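Local coordinates for glucan-binding protein C, GbpC (Streptococcus mutans UA159, PDB 5UQZ) that binds glucan at the streptococcal cell wall and mediates both sucrose-dependent and sucrose-independent adherence, at residues Leu225-Val239 and Asn259-Asn272. Numbering follows the deposited sequence.
With CA (calcium ion), chain B.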
# COMPACT_ATOMS: atom_id res chain seq x y z
N LEU A 225 4.49 2.49 -0.94
CA LEU A 225 5.89 2.07 -0.91
C LEU A 225 6.56 2.80 0.25
O LEU A 225 7.28 3.80 0.07
CB LEU A 225 6.57 2.30 -2.25
CG LEU A 225 5.97 1.49 -3.42
CD1 LEU A 225 6.71 1.81 -4.70
CD2 LEU A 225 5.96 -0.00 -3.17
N ASN A 226 6.37 2.26 1.44
CA ASN A 226 6.86 2.93 2.64
C ASN A 226 8.37 2.84 2.77
O ASN A 226 8.95 1.79 2.49
CB ASN A 226 6.27 2.26 3.91
CG ASN A 226 4.78 2.20 3.89
OD1 ASN A 226 4.21 1.45 3.10
ND2 ASN A 226 4.12 3.02 4.71
N HIS A 227 8.97 3.92 3.26
CA HIS A 227 10.34 3.91 3.71
C HIS A 227 10.33 4.60 5.07
O HIS A 227 10.05 5.80 5.18
CB HIS A 227 11.22 4.69 2.73
CG HIS A 227 12.68 4.70 3.09
ND1 HIS A 227 13.66 5.16 2.23
CD2 HIS A 227 13.33 4.29 4.21
CE1 HIS A 227 14.84 5.02 2.80
NE2 HIS A 227 14.67 4.50 4.01
N TRP A 228 10.58 3.84 6.12
CA TRP A 228 10.71 4.42 7.45
C TRP A 228 12.07 4.10 8.04
O TRP A 228 12.63 3.02 7.77
CB TRP A 228 9.57 4.00 8.40
CG TRP A 228 9.26 2.50 8.62
CD1 TRP A 228 8.21 1.79 8.07
CD2 TRP A 228 9.94 1.59 9.49
NE1 TRP A 228 8.21 0.49 8.57
CE2 TRP A 228 9.26 0.35 9.43
CE3 TRP A 228 11.07 1.69 10.31
CZ2 TRP A 228 9.67 -0.77 10.15
CZ3 TRP A 228 11.48 0.57 11.03
CH2 TRP A 228 10.79 -0.63 10.94
N THR A 229 12.62 5.05 8.79
CA THR A 229 13.93 4.89 9.40
C THR A 229 13.80 5.21 10.87
O THR A 229 13.50 6.36 11.24
CB THR A 229 14.97 5.81 8.73
OG1 THR A 229 14.99 5.59 7.31
CG2 THR A 229 16.34 5.51 9.27
N THR A 230 14.00 4.20 11.71
CA THR A 230 13.91 4.39 13.14
C THR A 230 14.99 3.53 13.79
O THR A 230 15.74 2.82 13.12
CB THR A 230 12.56 3.95 13.73
OG1 THR A 230 12.47 2.53 13.75
CG2 THR A 230 11.36 4.52 12.97
N LYS A 231 15.03 3.58 15.13
CA LYS A 231 15.93 2.72 15.87
C LYS A 231 15.73 1.25 15.54
O LYS A 231 16.66 0.46 15.74
CB LYS A 231 15.66 2.94 17.38
CG LYS A 231 16.48 2.10 18.32
CD LYS A 231 16.20 2.46 19.79
CE LYS A 231 14.77 2.19 20.22
NZ LYS A 231 14.61 2.16 21.71
N TYR A 232 14.56 0.88 15.03
CA TYR A 232 14.24 -0.51 14.77
C TYR A 232 14.39 -0.91 13.31
O TYR A 232 14.07 -2.06 12.98
CB TYR A 232 12.82 -0.82 15.26
CG TYR A 232 12.71 -0.62 16.76
CD1 TYR A 232 13.14 -1.61 17.63
CD2 TYR A 232 12.22 0.56 17.30
CE1 TYR A 232 13.07 -1.43 19.00
CE2 TYR A 232 12.14 0.75 18.68
CZ TYR A 232 12.57 -0.25 19.51
OH TYR A 232 12.51 -0.08 20.86
N GLY A 233 14.88 -0.03 12.44
CA GLY A 233 15.15 -0.46 11.07
C GLY A 233 15.26 0.69 10.10
O GLY A 233 14.88 1.82 10.39
N ASP A 234 15.77 0.36 8.90
CA ASP A 234 15.72 1.25 7.75
C ASP A 234 14.90 0.46 6.72
O ASP A 234 15.42 -0.15 5.79
CB ASP A 234 17.12 1.58 7.23
CG ASP A 234 17.08 2.62 6.15
OD1 ASP A 234 16.07 3.34 6.01
OD2 ASP A 234 18.07 2.74 5.41
N HIS A 235 13.59 0.48 6.91
CA HIS A 235 12.64 -0.38 6.21
C HIS A 235 12.24 0.29 4.89
O HIS A 235 11.72 1.41 4.92
CB HIS A 235 11.41 -0.46 7.10
CG HIS A 235 10.25 -1.21 6.51
ND1 HIS A 235 9.88 -2.46 6.95
CD2 HIS A 235 9.35 -0.87 5.55
CE1 HIS A 235 8.78 -2.84 6.32
NE2 HIS A 235 8.44 -1.89 5.45
N VAL A 236 12.50 -0.38 3.77
CA VAL A 236 12.22 0.20 2.46
C VAL A 236 11.46 -0.83 1.63
O VAL A 236 11.86 -2.00 1.55
CB VAL A 236 13.52 0.63 1.73
CG1 VAL A 236 13.17 1.41 0.46
CG2 VAL A 236 14.48 1.42 2.58
N GLU A 237 10.38 -0.37 0.99
CA GLU A 237 9.59 -1.17 0.06
C GLU A 237 9.91 -0.70 -1.35
O GLU A 237 9.89 0.51 -1.63
CB GLU A 237 8.11 -1.03 0.41
CG GLU A 237 7.88 -1.55 1.83
CD GLU A 237 6.51 -1.37 2.43
OE1 GLU A 237 5.54 -1.00 1.75
OE2 GLU A 237 6.42 -1.66 3.67
N LYS A 238 10.18 -1.65 -2.24
CA LYS A 238 10.67 -1.35 -3.59
C LYS A 238 9.98 -2.23 -4.62
O LYS A 238 9.52 -3.32 -4.30
CB LYS A 238 12.20 -1.66 -3.70
CG LYS A 238 13.07 -0.98 -2.64
CD LYS A 238 14.54 -1.26 -2.91
CE LYS A 238 15.43 -0.48 -1.97
NZ LYS A 238 16.84 -0.89 -2.12
N VAL A 239 9.94 -1.73 -5.86
CA VAL A 239 9.46 -2.55 -6.97
C VAL A 239 10.47 -2.48 -8.11
O VAL A 239 10.85 -1.38 -8.54
CB VAL A 239 8.07 -2.12 -7.46
CG1 VAL A 239 7.58 -3.12 -8.55
CG2 VAL A 239 7.11 -2.07 -6.31
N ASN A 259 17.24 0.36 -11.29
CA ASN A 259 16.38 -0.73 -11.68
C ASN A 259 15.08 -0.77 -10.88
O ASN A 259 14.18 -1.52 -11.25
CB ASN A 259 17.15 -2.08 -11.52
CG ASN A 259 18.36 -2.20 -12.39
OD1 ASN A 259 18.41 -1.71 -13.52
ND2 ASN A 259 19.36 -2.90 -11.87
N GLU A 260 14.94 0.02 -9.83
CA GLU A 260 13.82 -0.13 -8.93
C GLU A 260 13.16 1.23 -8.65
O GLU A 260 13.81 2.27 -8.73
CB GLU A 260 14.30 -0.72 -7.62
CG GLU A 260 14.79 -2.19 -7.73
CD GLU A 260 15.33 -2.67 -6.43
OE1 GLU A 260 16.39 -2.18 -6.03
OE2 GLU A 260 14.66 -3.48 -5.76
N ILE A 261 11.90 1.19 -8.27
CA ILE A 261 11.21 2.38 -7.76
C ILE A 261 11.03 2.24 -6.26
O ILE A 261 10.72 1.16 -5.75
CB ILE A 261 9.89 2.73 -8.46
CG1 ILE A 261 8.80 1.69 -8.19
CG2 ILE A 261 10.17 2.95 -9.97
CD1 ILE A 261 7.41 2.18 -8.60
N TYR A 262 11.23 3.35 -5.55
CA TYR A 262 11.05 3.41 -4.11
C TYR A 262 11.27 4.86 -3.70
O TYR A 262 11.69 5.71 -4.49
CB TYR A 262 12.01 2.49 -3.35
CG TYR A 262 13.48 2.64 -3.59
CD1 TYR A 262 14.10 1.97 -4.65
CD2 TYR A 262 14.25 3.44 -2.74
CE1 TYR A 262 15.47 2.07 -4.86
CE2 TYR A 262 15.64 3.57 -2.95
CZ TYR A 262 16.24 2.90 -4.02
OH TYR A 262 17.58 3.04 -4.23
N SER A 263 11.01 5.13 -2.42
CA SER A 263 11.30 6.42 -1.83
C SER A 263 12.71 6.38 -1.29
O SER A 263 13.00 5.64 -0.36
CB SER A 263 10.30 6.69 -0.71
OG SER A 263 10.52 7.95 -0.08
N ALA A 264 13.61 7.23 -1.84
CA ALA A 264 15.01 7.20 -1.43
C ALA A 264 15.18 7.58 0.03
O ALA A 264 16.09 7.06 0.71
CB ALA A 264 15.83 8.14 -2.32
N LYS A 265 14.35 8.49 0.53
CA LYS A 265 14.40 8.97 1.90
C LYS A 265 13.16 8.52 2.65
O LYS A 265 12.18 8.06 2.08
CB LYS A 265 14.50 10.50 1.92
CG LYS A 265 15.77 11.04 1.32
CD LYS A 265 15.76 12.54 1.43
CE LYS A 265 16.58 13.24 0.35
NZ LYS A 265 17.35 14.40 0.91
N ASP A 266 13.19 8.66 3.97
CA ASP A 266 12.04 8.35 4.81
C ASP A 266 10.83 9.14 4.31
O ASP A 266 10.93 10.34 4.07
CB ASP A 266 12.40 8.70 6.25
CG ASP A 266 11.28 8.41 7.28
OD1 ASP A 266 10.19 8.98 7.14
OD2 ASP A 266 11.48 7.66 8.28
N ASN A 267 9.72 8.44 4.11
CA ASN A 267 8.47 9.09 3.72
C ASN A 267 7.38 8.83 4.74
O ASN A 267 6.20 9.07 4.46
CB ASN A 267 8.03 8.67 2.32
CG ASN A 267 7.71 7.19 2.20
OD1 ASN A 267 7.69 6.47 3.20
ND2 ASN A 267 7.44 6.74 0.98
N GLN A 268 7.76 8.36 5.94
CA GLN A 268 6.79 7.93 6.94
C GLN A 268 6.59 8.93 8.08
O GLN A 268 5.47 9.01 8.62
CB GLN A 268 7.28 6.62 7.58
CG GLN A 268 6.20 5.90 8.40
CD GLN A 268 5.20 5.15 7.53
OE1 GLN A 268 5.54 4.69 6.44
NE2 GLN A 268 3.97 5.02 7.99
N TYR A 269 7.63 9.66 8.48
CA TYR A 269 7.55 10.56 9.64
C TYR A 269 8.03 11.94 9.26
O TYR A 269 9.16 12.11 8.79
CB TYR A 269 8.46 10.01 10.78
CG TYR A 269 7.90 8.71 11.34
CD1 TYR A 269 6.76 8.71 12.14
CD2 TYR A 269 8.48 7.48 11.01
CE1 TYR A 269 6.18 7.52 12.58
CE2 TYR A 269 7.92 6.28 11.47
CZ TYR A 269 6.77 6.31 12.23
OH TYR A 269 6.20 5.14 12.67
N LYS A 270 7.19 12.94 9.54
CA LYS A 270 7.64 14.32 9.41
C LYS A 270 8.89 14.56 10.24
O LYS A 270 9.75 15.36 9.86
CB LYS A 270 6.52 15.27 9.85
CG LYS A 270 5.33 15.24 8.91
CD LYS A 270 4.35 16.33 9.36
CE LYS A 270 3.10 16.37 8.57
NZ LYS A 270 2.32 17.57 9.11
N ALA A 271 9.02 13.90 11.40
CA ALA A 271 10.21 14.08 12.23
C ALA A 271 11.48 13.65 11.52
O ALA A 271 12.58 14.07 11.89
CB ALA A 271 10.07 13.28 13.53
N ASN A 272 11.35 12.81 10.49
CA ASN A 272 12.48 12.35 9.70
C ASN A 272 12.54 13.05 8.35
O ASN A 272 13.26 12.60 7.47
CB ASN A 272 12.43 10.83 9.49
CG ASN A 272 12.60 10.08 10.78
OD1 ASN A 272 13.15 10.60 11.76
ND2 ASN A 272 12.15 8.82 10.78
CA CA B . 3.18 -0.45 2.21
O HOH W 1 9.94 3.15 -0.63
O HOH W 2 4.06 -1.30 4.47
O HOH W 3 17.86 -0.72 -4.68
O HOH W 4 1.67 -0.04 4.12
O HOH W 5 2.04 -2.44 3.15
O HOH W 6 2.68 -1.87 0.38
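Ile261 packs beside Val239 on one face of the sheet and reaches Leu225 in the loop before strand 227-230, Ile261 CD1 lying 4.0 Å from Leu225 CD1, the side chains crossing near a right angle. Val239 and Ile261 form an antiparallel hydrogen-bonded pair, each backbone N bound to the other's O. On the opposite face Lys238 runs extended beside Tyr262 and lays CE over its ring, 3.8 Å from the centroid, in a CH-pi contact that NZ continues as cation-pi; a water bridges that NZ to Glu260 OE1. A second water links Leu225 O and Glu237 O to Ser263 N. His227 sends ND1 to Ser263 O (2.7 Å) and NE2 to Asp234 OD1, its CG standing opposite the backbone N (chi1 -178°); both bonds lie near the ring plane, fixing its rotation. Asn267 receives His227 N on OD1 (2.9 Å), and Asp266 OD2 takes Thr229 N. Asn226 ND2 gives Gln268 OE1 an almost straight, in-plane bond (2.8 Å, 179°), while Asn226 OD1 joins Glu237 OE1, Ser224 O and waters on calcium. A beta-hairpin (227-230, 233-240) flanked by strand 260-263 and the Asx turn at Asp266 carries part of this beta-supersandwich domain's calcium site.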